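Local coordinates for cell division protein FtsI/penicillin binding protein 2 (Legionella pneumophila subsp. pneumophila ATCC 43290, PDB 4ZTK) that probably cross-links peptidoglycan strands as the D,D-transpeptidase of the cell division machinery, using the penicillin-binding protein fold, at residues S73-K83 against L181-L192; P84-N92 against I213-I222. All coordinates share one frame; numbering follows the deposited sequence.

Contact 1 (S73-K83 against L181-L192); sequences SRIFSPGSTIK and LGENIPVTIESL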
ATOM      1  N   SER A  73      11.165   6.107  10.151  1.00 41.84           N
ATOM      2  CA  SER A  73      10.649   5.581  11.414  1.00 42.96           C
ATOM      3  C   SER A  73       9.176   5.909  11.693  1.00 45.96           C
ATOM      4  O   SER A  73       8.567   5.317  12.587  1.00 44.18           O
ATOM      5  CB  SER A  73      11.519   6.059  12.578  1.00 42.06           C
ATOM      6  OG  SER A  73      11.610   7.474  12.604  1.00 42.62           O
ATOM      7  N   ARG A  74       8.607   6.837  10.929  1.00 41.01           N
ATOM      8  CA  ARG A  74       7.255   7.342  11.193  1.00 39.08           C
ATOM      9  C   ARG A  74       6.160   6.267  11.163  1.00 36.21           C
ATOM     10  O   ARG A  74       6.109   5.436  10.257  1.00 35.57           O
ATOM     11  CB  ARG A  74       6.917   8.480  10.223  1.00 41.74           C
ATOM     12  CG  ARG A  74       5.548   9.105  10.415  1.00 43.63           C
ATOM     13  CD  ARG A  74       5.483  10.441   9.689  1.00 49.64           C
ATOM     14  NE  ARG A  74       4.133  10.993   9.645  1.00 47.72           N
ATOM     15  CZ  ARG A  74       3.824  12.162   9.093  1.00 46.20           C
ATOM     16  NH1 ARG A  74       4.772  12.906   8.538  1.00 37.26           N
ATOM     17  NH2 ARG A  74       2.569  12.589   9.097  1.00 49.34           N
ATOM     18  N   ILE A  75       5.285   6.299  12.162  1.00 38.45           N
ATOM     19  CA  ILE A  75       4.202   5.330  12.281  1.00 38.44           C
ATOM     20  C   ILE A  75       2.897   5.923  11.774  1.00 38.57           C
ATOM     21  O   ILE A  75       2.508   7.020  12.168  1.00 41.45           O
ATOM     22  CB  ILE A  75       4.001   4.884  13.745  1.00 41.16           C
ATOM     23  CG1 ILE A  75       5.262   4.200  14.279  1.00 45.63           C
ATOM     24  CG2 ILE A  75       2.786   3.961  13.866  1.00 38.37           C
ATOM     25  CD1 ILE A  75       5.136   3.720  15.717  1.00 48.97           C
ATOM     26  N   PHE A  76       2.216   5.191  10.901  1.00 36.41           N
ATOM     27  CA  PHE A  76       0.971   5.681  10.332  1.00 36.05           C
ATOM     28  C   PHE A  76      -0.022   4.549  10.109  1.00 35.46           C
ATOM     29  O   PHE A  76       0.290   3.379  10.325  1.00 37.38           O
ATOM     30  CB  PHE A  76       1.236   6.452   9.028  1.00 30.76           C
ATOM     31  CG  PHE A  76       1.853   5.618   7.932  1.00 32.00           C
ATOM     32  CD1 PHE A  76       3.206   5.315   7.945  1.00 35.31           C
ATOM     33  CD2 PHE A  76       1.082   5.152   6.880  1.00 30.37           C
ATOM     34  CE1 PHE A  76       3.773   4.552   6.940  1.00 32.23           C
ATOM     35  CE2 PHE A  76       1.646   4.387   5.870  1.00 31.66           C
ATOM     36  CZ  PHE A  76       2.993   4.089   5.902  1.00 30.52           C
ATOM     37  N   SER A  77      -1.231   4.911   9.704  1.00 35.43           N
ATOM     38  CA  SER A  77      -2.254   3.930   9.380  1.00 33.49           C
ATOM     39  C   SER A  77      -2.243   3.690   7.874  1.00 31.75           C
ATOM     40  O   SER A  77      -2.041   4.626   7.101  1.00 32.09           O
ATOM     41  CB  SER A  77      -3.620   4.427   9.848  1.00 41.16           C
ATOM     42  OG  SER A  77      -4.658   3.718   9.200  1.00 45.94           O
ATOM     43  N   PRO A  78      -2.432   2.429   7.452  1.00 30.75           N
ATOM     44  CA  PRO A  78      -2.334   2.069   6.035  1.00 28.88           C
ATOM     45  C   PRO A  78      -3.600   2.410   5.259  1.00 30.97           C
ATOM     46  O   PRO A  78      -3.571   2.431   4.027  1.00 26.49           O
ATOM     47  CB  PRO A  78      -2.144   0.553   6.082  1.00 24.94           C
ATOM     48  CG  PRO A  78      -2.904   0.141   7.306  1.00 31.19           C
ATOM     49  CD  PRO A  78      -2.675   1.251   8.303  1.00 28.47           C
ATOM     50  N   GLY A  79      -4.690   2.675   5.971  1.00 28.81           N
ATOM     51  CA  GLY A  79      -5.967   2.943   5.338  1.00 22.51           C
ATOM     52  C   GLY A  79      -6.359   1.806   4.417  1.00 25.62           C
ATOM     53  O   GLY A  79      -6.112   0.635   4.725  1.00 24.70           O
ATOM     54  N   SER A  80      -6.934   2.146   3.267  1.00 20.57           N
ATOM     55  CA  SER A  80      -7.452   1.135   2.345  1.00 22.05           C
ATOM     56  C   SER A  80      -6.395   0.241   1.669  1.00 23.53           C
ATOM     57  O   SER A  80      -6.754  -0.721   0.988  1.00 26.08           O
ATOM     58  CB  SER A  80      -8.366   1.777   1.293  1.00 24.59           C
ATOM     59  OG  SER A  80      -9.490   2.390   1.905  1.00 39.08           O
ATOM     60  N   THR A  81      -5.107   0.530   1.855  1.00 25.29           N
ATOM     61  CA  THR A  81      -4.081  -0.386   1.351  1.00 23.25           C
ATOM     62  C   THR A  81      -4.076  -1.707   2.135  1.00 25.67           C
ATOM     63  O   THR A  81      -3.419  -2.663   1.729  1.00 22.76           O
ATOM     64  CB  THR A  81      -2.653   0.237   1.330  1.00 23.05           C
ATOM     65  OG1 THR A  81      -2.234   0.552   2.666  1.00 21.01           O
ATOM     66  CG2 THR A  81      -2.626   1.495   0.467  1.00 19.50           C
ATOM     67  N   ILE A  82      -4.824  -1.762   3.238  1.00 26.42           N
ATOM     68  CA  ILE A  82      -5.012  -3.018   3.975  1.00 25.74           C
ATOM     69  C   ILE A  82      -5.996  -3.950   3.264  1.00 27.20           C
ATOM     70  O   ILE A  82      -5.952  -5.162   3.449  1.00 24.21           O
ATOM     71  CB  ILE A  82      -5.526  -2.781   5.419  1.00 26.95           C
ATOM     72  CG1 ILE A  82      -5.340  -4.032   6.281  1.00 29.29           C
ATOM     73  CG2 ILE A  82      -7.013  -2.409   5.430  1.00 24.29           C
ATOM     74  CD1 ILE A  82      -3.931  -4.456   6.424  1.00 36.58           C
ATOM     75  N   LYS A  83      -6.886  -3.374   2.457  1.00 25.06           N
ATOM     76  CA  LYS A  83      -8.006  -4.116   1.870  1.00 24.79           C
ATOM     77  C   LYS A  83      -7.640  -5.408   1.121  1.00 24.44           C
ATOM     78  O   LYS A  83      -8.330  -6.415   1.283  1.00 27.22           O
ATOM     79  CB  LYS A  83      -8.881  -3.199   0.996  1.00 25.25           C
ATOM     80  CG  LYS A  83      -9.790  -2.256   1.795  1.00 28.30           C
ATOM     81  CD  LYS A  83     -10.569  -1.314   0.879  1.00 30.08           C
ATOM     82  CE  LYS A  83     -11.733  -0.641   1.613  1.00 32.83           C
ATOM     83  NZ  LYS A  83     -11.289   0.188   2.769  1.00 27.86           N
ATOM     84  N   LEU A 181     -10.811  -0.962   7.448  1.00 31.36           N
ATOM     85  CA  LEU A 181     -10.520   0.411   7.062  1.00 33.65           C
ATOM     86  C   LEU A 181      -9.048   0.754   7.271  1.00 30.27           C
ATOM     87  O   LEU A 181      -8.595   1.826   6.883  1.00 31.81           O
ATOM     88  CB  LEU A 181     -11.399   1.376   7.849  1.00 33.35           C
ATOM     89  CG  LEU A 181     -12.884   1.180   7.557  1.00 39.30           C
ATOM     90  CD1 LEU A 181     -13.697   2.171   8.334  1.00 45.32           C
ATOM     91  CD2 LEU A 181     -13.139   1.326   6.071  1.00 38.26           C
ATOM     92  N   GLY A 182      -8.305  -0.162   7.882  1.00 26.21           N
ATOM     93  CA  GLY A 182      -6.904   0.074   8.172  1.00 28.98           C
ATOM     94  C   GLY A 182      -6.760   1.179   9.192  1.00 39.55           C
ATOM     95  O   GLY A 182      -5.783   1.919   9.183  1.00 55.06           O
ATOM     96  N   GLU A 183      -7.747   1.281  10.075  1.00 34.70           N
ATOM     97  CA  GLU A 183      -7.811   2.335  11.080  1.00 39.50           C
ATOM     98  C   GLU A 183      -7.022   2.000  12.356  1.00 43.35           C
ATOM     99  O   GLU A 183      -6.299   2.847  12.886  1.00 49.54           O
ATOM    100  CB  GLU A 183      -9.281   2.617  11.421  1.00 43.08           C
ATOM    101  CG  GLU A 183      -9.517   3.807  12.328  1.00 59.56           C
ATOM    102  CD  GLU A 183     -10.995   4.132  12.484  1.00 65.60           C
ATOM    103  OE1 GLU A 183     -11.549   3.897  13.580  1.00 62.17           O
ATOM    104  OE2 GLU A 183     -11.603   4.618  11.508  1.00 66.90           O
ATOM    105  N   ASN A 184      -7.155   0.770  12.846  1.00 35.84           N
ATOM    106  CA  ASN A 184      -6.483   0.382  14.090  1.00 52.86           C
ATOM    107  C   ASN A 184      -5.209  -0.439  13.871  1.00 57.62           C
ATOM    108  O   ASN A 184      -4.931  -1.388  14.610  1.00 64.83           O
ATOM    109  CB  ASN A 184      -7.446  -0.351  15.039  1.00 57.39           C
ATOM    110  CG  ASN A 184      -7.910  -1.697  14.493  1.00 60.98           C
ATOM    111  OD1 ASN A 184      -8.171  -1.843  13.298  1.00 58.86           O
ATOM    112  ND2 ASN A 184      -8.010  -2.691  15.377  1.00 62.56           N
ATOM    113  N   ILE A 185      -4.432  -0.071  12.857  1.00 41.30           N
ATOM    114  CA  ILE A 185      -3.239  -0.834  12.514  1.00 38.46           C
ATOM    115  C   ILE A 185      -2.045   0.085  12.264  1.00 37.94           C
ATOM    116  O   ILE A 185      -2.020   0.817  11.281  1.00 38.71           O
ATOM    117  CB  ILE A 185      -3.480  -1.719  11.272  1.00 34.81           C
ATOM    118  CG1 ILE A 185      -4.729  -2.588  11.462  1.00 40.49           C
ATOM    119  CG2 ILE A 185      -2.267  -2.587  10.988  1.00 36.32           C
ATOM    120  CD1 ILE A 185      -5.117  -3.397  10.238  1.00 43.03           C
ATOM    121  N   PRO A 186      -1.051   0.050  13.163  1.00 31.92           N
ATOM    122  CA  PRO A 186       0.175   0.836  12.986  1.00 34.10           C
ATOM    123  C   PRO A 186       1.122   0.185  11.979  1.00 36.60           C
ATOM    124  O   PRO A 186       1.477  -0.984  12.138  1.00 37.29           O
ATOM    125  CB  PRO A 186       0.802   0.815  14.383  1.00 37.68           C
ATOM    126  CG  PRO A 186       0.339  -0.481  14.977  1.00 33.27           C
ATOM    127  CD  PRO A 186      -1.038  -0.732  14.414  1.00 33.88           C
ATOM    128  N   VAL A 187       1.508   0.927  10.945  1.00 32.59           N
ATOM    129  CA  VAL A 187       2.511   0.455   9.998  1.00 28.37           C
ATOM    130  C   VAL A 187       3.623   1.486   9.829  1.00 33.99           C
ATOM    131  O   VAL A 187       3.491   2.636  10.243  1.00 31.36           O
ATOM    132  CB  VAL A 187       1.906   0.115   8.602  1.00 30.63           C
ATOM    133  CG1 VAL A 187       0.821  -0.945   8.720  1.00 27.78           C
ATOM    134  CG2 VAL A 187       1.368   1.370   7.908  1.00 21.21           C
ATOM    135  N   THR A 188       4.731   1.055   9.243  1.00 30.47           N
ATOM    136  CA  THR A 188       5.755   1.971   8.772  1.00 33.77           C
ATOM    137  C   THR A 188       5.872   1.754   7.274  1.00 32.32           C
ATOM    138  O   THR A 188       5.267   0.827   6.733  1.00 29.57           O
ATOM    139  CB  THR A 188       7.124   1.699   9.426  1.00 34.37           C
ATOM    140  OG1 THR A 188       7.545   0.366   9.115  1.00 34.64           O
ATOM    141  CG2 THR A 188       7.049   1.868  10.941  1.00 32.83           C
ATOM    142  N   ILE A 189       6.630   2.611   6.600  1.00 32.74           N
ATOM    143  CA  ILE A 189       6.869   2.439   5.172  1.00 35.15           C
ATOM    144  C   ILE A 189       7.480   1.060   4.935  1.00 31.00           C
ATOM    145  O   ILE A 189       7.043   0.318   4.059  1.00 28.47           O
ATOM    146  CB  ILE A 189       7.816   3.525   4.619  1.00 37.08           C
ATOM    147  CG1 ILE A 189       7.158   4.901   4.711  1.00 34.21           C
ATOM    148  CG2 ILE A 189       8.189   3.223   3.184  1.00 33.48           C
ATOM    149  CD1 ILE A 189       5.863   4.998   3.934  1.00 32.99           C
ATOM    150  N   GLU A 190       8.471   0.718   5.754  1.00 29.36           N
ATOM    151  CA  GLU A 190       9.157  -0.569   5.656  1.00 31.05           C
ATOM    152  C   GLU A 190       8.241  -1.780   5.862  1.00 34.61           C
ATOM    153  O   GLU A 190       8.307  -2.748   5.105  1.00 33.12           O
ATOM    154  CB  GLU A 190      10.324  -0.630   6.648  1.00 34.57           C
ATOM    155  CG  GLU A 190      11.163  -1.899   6.536  1.00 39.74           C
ATOM    156  CD  GLU A 190      12.406  -1.871   7.417  1.00 58.47           C
ATOM    157  OE1 GLU A 190      13.443  -2.434   7.004  1.00 62.19           O
ATOM    158  OE2 GLU A 190      12.345  -1.290   8.521  1.00 61.33           O
ATOM    159  N   SER A 191       7.396  -1.743   6.885  1.00 33.47           N
ATOM    160  CA  SER A 191       6.562  -2.905   7.175  1.00 30.34           C
ATOM    161  C   SER A 191       5.473  -3.050   6.119  1.00 25.85           C
ATOM    162  O   SER A 191       5.146  -4.160   5.702  1.00 30.26           O
ATOM    163  CB  SER A 191       5.957  -2.827   8.581  1.00 30.05           C
ATOM    164  OG  SER A 191       4.870  -1.917   8.632  1.00 29.92           O
ATOM    165  N   LEU A 192       4.930  -1.924   5.667  1.00 26.39           N
ATOM    166  CA  LEU A 192       3.847  -1.955   4.689  1.00 23.99           C
ATOM    167  C   LEU A 192       4.311  -2.482   3.329  1.00 33.95           C
ATOM    168  O   LEU A 192       3.641  -3.319   2.718  1.00 29.21           O
ATOM    169  CB  LEU A 192       3.192  -0.577   4.545  1.00 25.75           C
ATOM    170  CG  LEU A 192       1.956  -0.526   3.637  1.00 27.75           C
ATOM    171  CD1 LEU A 192       0.882  -1.532   4.088  1.00 25.81           C
ATOM    172  CD2 LEU A 192       1.377   0.889   3.568  1.00 24.31           C
TER
HETATM  173  O   HOH W   1       7.551   4.975   8.117  1.00 35.83           O
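F76 and V187 hold each other by backbone and side chain alike. F76 N donates to V187 O at 2.9 Å and V187 N to F76 O at 2.8 Å, both nearly straight at 171°, which makes a single antiparallel bridge of the hydrogen-bonded kind. V187 CG2 then lies over one face of the F76 ring, 3.8 Å from its centroid, in a CH-pi contact. The ring gets there because its CG sits between backbone N and carbonyl carbon (chi1 62°), which turns the ring back toward V187 and I189 although the bond from CA to CB itself points away from 181-192. I189 crosses it at about a right angle, with CD1 3.6 Å from F76 CZ, while L192 CD2 touches CE2 more loosely. A water accepts from I189 N and lies within hydrogen-bonding distance of R74 O; both the water and R74 O lie at the ring edge, in its plane. On the outer flank I75 CG2 runs alongside P186 CB.

Farther along, P78 packs on V187 CG2 and L192 CD1, and I82 and I185 meet tip to tip, I82 CG1 being 4.0 Å from I185 CD1. G79 CA passes 3.2 Å from L181 O, a CA-H...O contact at the Schellman motif that G182 makes at the end of helix 172-181.

Behind this shell, P78 O takes both T81 N and T81 OG1 from one face of its plane, the hydroxyl at 2.7 Å, which fixes the turn that carries G79 and S80. T188 and S191 form a capping box that starts helix 189-200. K83 NZ donates to S80 OG at 3.0 Å and also bonds N136 of helix 136-146. S80 and K83 fit the SxxK pattern at a helix start, consistent with the active site of penicillin-binding transpeptidases.

Contact 2 (P84-N92 against I213-I222); sequences PFIAAAAIN and IISETSTNSI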
ATOM      1  N   PRO A  84      -6.568  -5.389   0.297  1.00 22.94           N
ATOM      2  CA  PRO A  84      -6.173  -6.638  -0.370  1.00 22.78           C
ATOM      3  C   PRO A  84      -5.884  -7.786   0.594  1.00 25.17           C
ATOM      4  O   PRO A  84      -6.155  -8.940   0.256  1.00 26.74           O
ATOM      5  CB  PRO A  84      -4.883  -6.249  -1.101  1.00 26.92           C
ATOM      6  CG  PRO A  84      -5.053  -4.804  -1.397  1.00 28.08           C
ATOM      7  CD  PRO A  84      -5.779  -4.241  -0.194  1.00 23.62           C
ATOM      8  N   PHE A  85      -5.352  -7.473   1.772  1.00 22.57           N
ATOM      9  CA  PHE A  85      -5.015  -8.503   2.754  1.00 23.12           C
ATOM     10  C   PHE A  85      -6.254  -9.024   3.486  1.00 30.22           C
ATOM     11  O   PHE A  85      -6.336 -10.212   3.811  1.00 27.84           O
ATOM     12  CB  PHE A  85      -3.963  -7.982   3.735  1.00 24.23           C
ATOM     13  CG  PHE A  85      -2.708  -7.495   3.055  1.00 27.32           C
ATOM     14  CD1 PHE A  85      -1.694  -8.382   2.730  1.00 21.20           C
ATOM     15  CD2 PHE A  85      -2.555  -6.157   2.723  1.00 24.76           C
ATOM     16  CE1 PHE A  85      -0.538  -7.940   2.094  1.00 27.21           C
ATOM     17  CE2 PHE A  85      -1.403  -5.705   2.087  1.00 27.92           C
ATOM     18  CZ  PHE A  85      -0.390  -6.606   1.773  1.00 19.96           C
ATOM     19  N   ILE A  86      -7.210  -8.133   3.740  1.00 25.44           N
ATOM     20  CA  ILE A  86      -8.506  -8.538   4.278  1.00 27.57           C
ATOM     21  C   ILE A  86      -9.158  -9.521   3.315  1.00 22.58           C
ATOM     22  O   ILE A  86      -9.630 -10.579   3.718  1.00 29.64           O
ATOM     23  CB  ILE A  86      -9.448  -7.332   4.468  1.00 27.63           C
ATOM     24  CG1 ILE A  86      -8.923  -6.393   5.553  1.00 28.42           C
ATOM     25  CG2 ILE A  86     -10.858  -7.796   4.812  1.00 29.05           C
ATOM     26  CD1 ILE A  86      -8.918  -6.997   6.941  1.00 28.85           C
ATOM     27  N   ALA A  87      -9.167  -9.163   2.036  1.00 25.70           N
ATOM     28  CA  ALA A  87      -9.739 -10.018   1.002  1.00 31.10           C
ATOM     29  C   ALA A  87      -9.011 -11.354   0.914  1.00 29.64           C
ATOM     30  O   ALA A  87      -9.644 -12.400   0.784  1.00 32.10           O
ATOM     31  CB  ALA A  87      -9.716  -9.314  -0.346  1.00 23.47           C
ATOM     32  N   ALA A  88      -7.683 -11.311   0.977  1.00 33.82           N
ATOM     33  CA  ALA A  88      -6.863 -12.516   0.890  1.00 31.33           C
ATOM     34  C   ALA A  88      -7.189 -13.479   2.019  1.00 29.54           C
ATOM     35  O   ALA A  88      -7.371 -14.675   1.792  1.00 29.87           O
ATOM     36  CB  ALA A  88      -5.383 -12.157   0.917  1.00 32.75           C
ATOM     37  N   ALA A  89      -7.265 -12.947   3.236  1.00 31.27           N
ATOM     38  CA  ALA A  89      -7.587 -13.755   4.407  1.00 35.65           C
ATOM     39  C   ALA A  89      -8.950 -14.422   4.258  1.00 35.39           C
ATOM     40  O   ALA A  89      -9.116 -15.595   4.591  1.00 35.34           O
ATOM     41  CB  ALA A  89      -7.550 -12.899   5.663  1.00 38.59           C
ATOM     42  N   ALA A  90      -9.921 -13.672   3.745  1.00 32.75           N
ATOM     43  CA  ALA A  90     -11.283 -14.174   3.601  1.00 35.52           C
ATOM     44  C   ALA A  90     -11.379 -15.231   2.509  1.00 37.60           C
ATOM     45  O   ALA A  90     -12.031 -16.262   2.687  1.00 43.42           O
ATOM     46  CB  ALA A  90     -12.237 -13.031   3.305  1.00 35.11           C
ATOM     47  N   ILE A  91     -10.741 -14.955   1.377  1.00 32.95           N
ATOM     48  CA  ILE A  91     -10.721 -15.871   0.240  1.00 35.47           C
ATOM     49  C   ILE A  91      -9.988 -17.165   0.586  1.00 41.04           C
ATOM     50  O   ILE A  91     -10.392 -18.250   0.175  1.00 44.35           O
ATOM     51  CB  ILE A  91     -10.036 -15.218  -0.989  1.00 60.07           C
ATOM     52  CG1 ILE A  91     -10.898 -14.086  -1.542  1.00 57.39           C
ATOM     53  CG2 ILE A  91      -9.773 -16.242  -2.083  1.00 64.89           C
ATOM     54  CD1 ILE A  91     -12.304 -14.509  -1.863  1.00 66.58           C
ATOM     55  N   ASN A  92      -8.910 -17.046   1.353  1.00 39.63           N
ATOM     56  CA  ASN A  92      -8.049 -18.190   1.622  1.00 38.03           C
ATOM     57  C   ASN A  92      -8.629 -19.177   2.632  1.00 42.55           C
ATOM     58  O   ASN A  92      -8.262 -20.354   2.630  1.00 46.12           O
ATOM     59  CB  ASN A  92      -6.670 -17.716   2.081  1.00 40.12           C
ATOM     60  CG  ASN A  92      -5.606 -18.777   1.915  1.00 37.79           C
ATOM     61  OD1 ASN A  92      -5.165 -19.061   0.801  1.00 42.66           O
ATOM     62  ND2 ASN A  92      -5.174 -19.358   3.022  1.00 30.89           N
ATOM     63  N   ILE A 213       1.984 -17.984   2.603  1.00 39.47           N
ATOM     64  CA  ILE A 213       1.046 -17.339   3.515  1.00 38.09           C
ATOM     65  C   ILE A 213      -0.384 -17.565   3.035  1.00 41.93           C
ATOM     66  O   ILE A 213      -1.286 -17.808   3.834  1.00 37.08           O
ATOM     67  CB  ILE A 213       1.330 -15.830   3.645  1.00 37.96           C
ATOM     68  CG1 ILE A 213       2.751 -15.610   4.159  1.00 35.73           C
ATOM     69  CG2 ILE A 213       0.329 -15.171   4.578  1.00 40.05           C
ATOM     70  CD1 ILE A 213       3.057 -16.379   5.435  1.00 34.61           C
ATOM     71  N   ILE A 214      -0.584 -17.485   1.723  1.00 40.23           N
ATOM     72  CA  ILE A 214      -1.869 -17.836   1.131  1.00 38.27           C
ATOM     73  C   ILE A 214      -1.674 -18.804  -0.032  1.00 38.24           C
ATOM     74  O   ILE A 214      -0.578 -18.906  -0.586  1.00 38.02           O
ATOM     75  CB  ILE A 214      -2.650 -16.590   0.657  1.00 31.36           C
ATOM     76  CG1 ILE A 214      -1.803 -15.750  -0.299  1.00 32.14           C
ATOM     77  CG2 ILE A 214      -3.098 -15.762   1.850  1.00 30.00           C
ATOM     78  CD1 ILE A 214      -2.577 -14.584  -0.949  1.00 25.61           C
ATOM     79  N   SER A 215      -2.736 -19.514  -0.396  1.00 35.46           N
ATOM     80  CA  SER A 215      -2.671 -20.512  -1.464  1.00 43.89           C
ATOM     81  C   SER A 215      -2.366 -19.884  -2.818  1.00 49.04           C
ATOM     82  O   SER A 215      -2.434 -18.664  -2.979  1.00 44.55           O
ATOM     83  CB  SER A 215      -3.995 -21.269  -1.561  1.00 52.90           C
ATOM     84  OG  SER A 215      -5.015 -20.417  -2.061  1.00 49.98           O
ATOM     85  N   GLU A 216      -2.036 -20.726  -3.794  1.00 54.83           N
ATOM     86  CA  GLU A 216      -1.776 -20.257  -5.151  1.00 54.72           C
ATOM     87  C   GLU A 216      -3.040 -19.661  -5.753  1.00 46.71           C
ATOM     88  O   GLU A 216      -2.992 -18.620  -6.409  1.00 41.28           O
ATOM     89  CB  GLU A 216      -1.268 -21.396  -6.030  1.00 61.17           C
ATOM     90  CG  GLU A 216       0.086 -21.940  -5.619  1.00 74.76           C
ATOM     91  CD  GLU A 216       0.596 -23.002  -6.572  1.00 86.79           C
ATOM     92  OE1 GLU A 216      -0.147 -23.369  -7.508  1.00 88.82           O
ATOM     93  OE2 GLU A 216       1.740 -23.469  -6.386  1.00 89.65           O
ATOM     94  N   THR A 217      -4.168 -20.329  -5.519  1.00 47.09           N
ATOM     95  CA  THR A 217      -5.460 -19.856  -5.998  1.00 45.43           C
ATOM     96  C   THR A 217      -5.751 -18.471  -5.441  1.00 37.69           C
ATOM     97  O   THR A 217      -6.113 -17.555  -6.180  1.00 39.52           O
ATOM     98  CB  THR A 217      -6.595 -20.805  -5.579  1.00 53.49           C
ATOM     99  OG1 THR A 217      -6.343 -22.114  -6.101  1.00 58.16           O
ATOM    100  CG2 THR A 217      -7.933 -20.302  -6.102  1.00 52.09           C
ATOM    101  N   SER A 218      -5.579 -18.330  -4.131  1.00 39.96           N
ATOM    102  CA  SER A 218      -5.800 -17.064  -3.449  1.00 33.92           C
ATOM    103  C   SER A 218      -4.907 -15.983  -4.027  1.00 31.27           C
ATOM    104  O   SER A 218      -5.347 -14.861  -4.265  1.00 35.17           O
ATOM    105  CB  SER A 218      -5.521 -17.209  -1.950  1.00 37.30           C
ATOM    106  OG  SER A 218      -6.485 -18.041  -1.335  1.00 40.58           O
ATOM    107  N   THR A 219      -3.647 -16.335  -4.257  1.00 33.31           N
ATOM    108  CA  THR A 219      -2.679 -15.394  -4.800  1.00 37.07           C
ATOM    109  C   THR A 219      -3.082 -14.940  -6.201  1.00 37.51           C
ATOM    110  O   THR A 219      -3.038 -13.749  -6.514  1.00 32.36           O
ATOM    111  CB  THR A 219      -1.265 -16.003  -4.850  1.00 43.18           C
ATOM    112  OG1 THR A 219      -0.851 -16.370  -3.528  1.00 41.16           O
ATOM    113  CG2 THR A 219      -0.280 -14.992  -5.420  1.00 48.70           C
ATOM    114  N   ASN A 220      -3.474 -15.891  -7.043  1.00 35.38           N
ATOM    115  CA  ASN A 220      -3.930 -15.555  -8.388  1.00 39.70           C
ATOM    116  C   ASN A 220      -5.130 -14.613  -8.380  1.00 35.81           C
ATOM    117  O   ASN A 220      -5.157 -13.633  -9.122  1.00 39.23           O
ATOM    118  CB  ASN A 220      -4.248 -16.815  -9.188  1.00 38.53           C
ATOM    119  CG  ASN A 220      -3.001 -17.557  -9.616  1.00 54.16           C
ATOM    120  OD1 ASN A 220      -1.912 -16.988  -9.651  1.00 61.11           O
ATOM    121  ND2 ASN A 220      -3.155 -18.833  -9.951  1.00 59.48           N
ATOM    122  N   SER A 221      -6.112 -14.903  -7.531  1.00 39.44           N
ATOM    123  CA  SER A 221      -7.285 -14.041  -7.401  1.00 37.32           C
ATOM    124  C   SER A 221      -6.904 -12.642  -6.943  1.00 26.60           C
ATOM    125  O   SER A 221      -7.359 -11.653  -7.508  1.00 41.00           O
ATOM    126  CB  SER A 221      -8.295 -14.636  -6.419  1.00 35.72           C
ATOM    127  OG  SER A 221      -8.719 -15.913  -6.849  1.00 48.61           O
ATOM    128  N   ILE A 222      -6.075 -12.562  -5.907  1.00 29.44           N
ATOM    129  CA  ILE A 222      -5.696 -11.272  -5.347  1.00 30.48           C
ATOM    130  C   ILE A 222      -4.951 -10.432  -6.379  1.00 29.30           C
ATOM    131  O   ILE A 222      -5.236  -9.246  -6.559  1.00 31.99           O
ATOM    132  CB  ILE A 222      -4.830 -11.434  -4.083  1.00 30.88           C
ATOM    133  CG1 ILE A 222      -5.651 -12.050  -2.945  1.00 37.80           C
ATOM    134  CG2 ILE A 222      -4.256 -10.091  -3.656  1.00 30.74           C
ATOM    135  CD1 ILE A 222      -6.904 -11.254  -2.564  1.00 32.15           C
TER
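N92, at the end of helix 83-92, turns its side-chain oxygen to the start of helix 216-231, while A88 and I222 close the apolar part of this helix-helix contact. In this roughly antiparallel, inclined packing within the transpeptidase domain, the axes of 84-92 and 216-222 approach to 9.5 Å at 143°.

The apolar part is I222 set against A87 and A88. I222 CD1 reaches the backbone of the opposing helix, 3.6 Å from A88 N, and also meets P84 O and A87 CB. Its CG1 rests 3.9 Å from A88 CB. CG1 of I222 stands anti to the carbonyl carbon (chi1 -67°), and a second bend carries CD1 over the A87-A88 peptide. The short methyls of A87 and A88 let the isoleucine come in this close. I214 CD1 adds a looser touch on A88 CB, and F158 lies against I214. Elsewhere on helix 83-92, F85 is packed edge-to-face with F158, F160 and Y196, and I86 faces helices 136-146 and 148-157.

The loose, solvent-facing part is I91, which is exposed, its CG2 touching S218 OG at 3.8 Å and little else of 213-222. Beside it N92, S215 and S218 make a second tight part, this one polar; N92 and S215 are partly exposed, but S218 is buried. S215 is the N-cap residue of helix 216-231, so N92 meets that helix where its first turn begins, and the partial positive charge expected there would suit a carbonyl oxygen. Two bonds grip N92 OD1 and should restrain the turning of the amide. S215 N points at it almost straight, 2.7 Å away at 176°, tilted from the carbonyl plane; S218 OG donates in that plane, on a lone pair of OD1, also at 2.7 Å.

In the fold
Contacts 1 and 2 follow one another along the chain: 73-83 brings in the S80-K83 pair, 84-92 continues the helix that K83 begins, and their centres lie about 19 Å apart. Contact 1, its centre about 8 Å from the centre of the chain, is partly buried, I75 being exposed, and ties a loop to the entry of helix 189-200 by paired backbone bonds and an aromatic ring, against strand 43-49. Contact 2, its centre about 16 Å out, is smaller, yet a larger share of its touching residues is buried; it joins helices by alanine-isoleucine packing and side-chain bonds. Helix 189-200 starts in contact 1 and later packs on P84 and F85 through Y196 and S195.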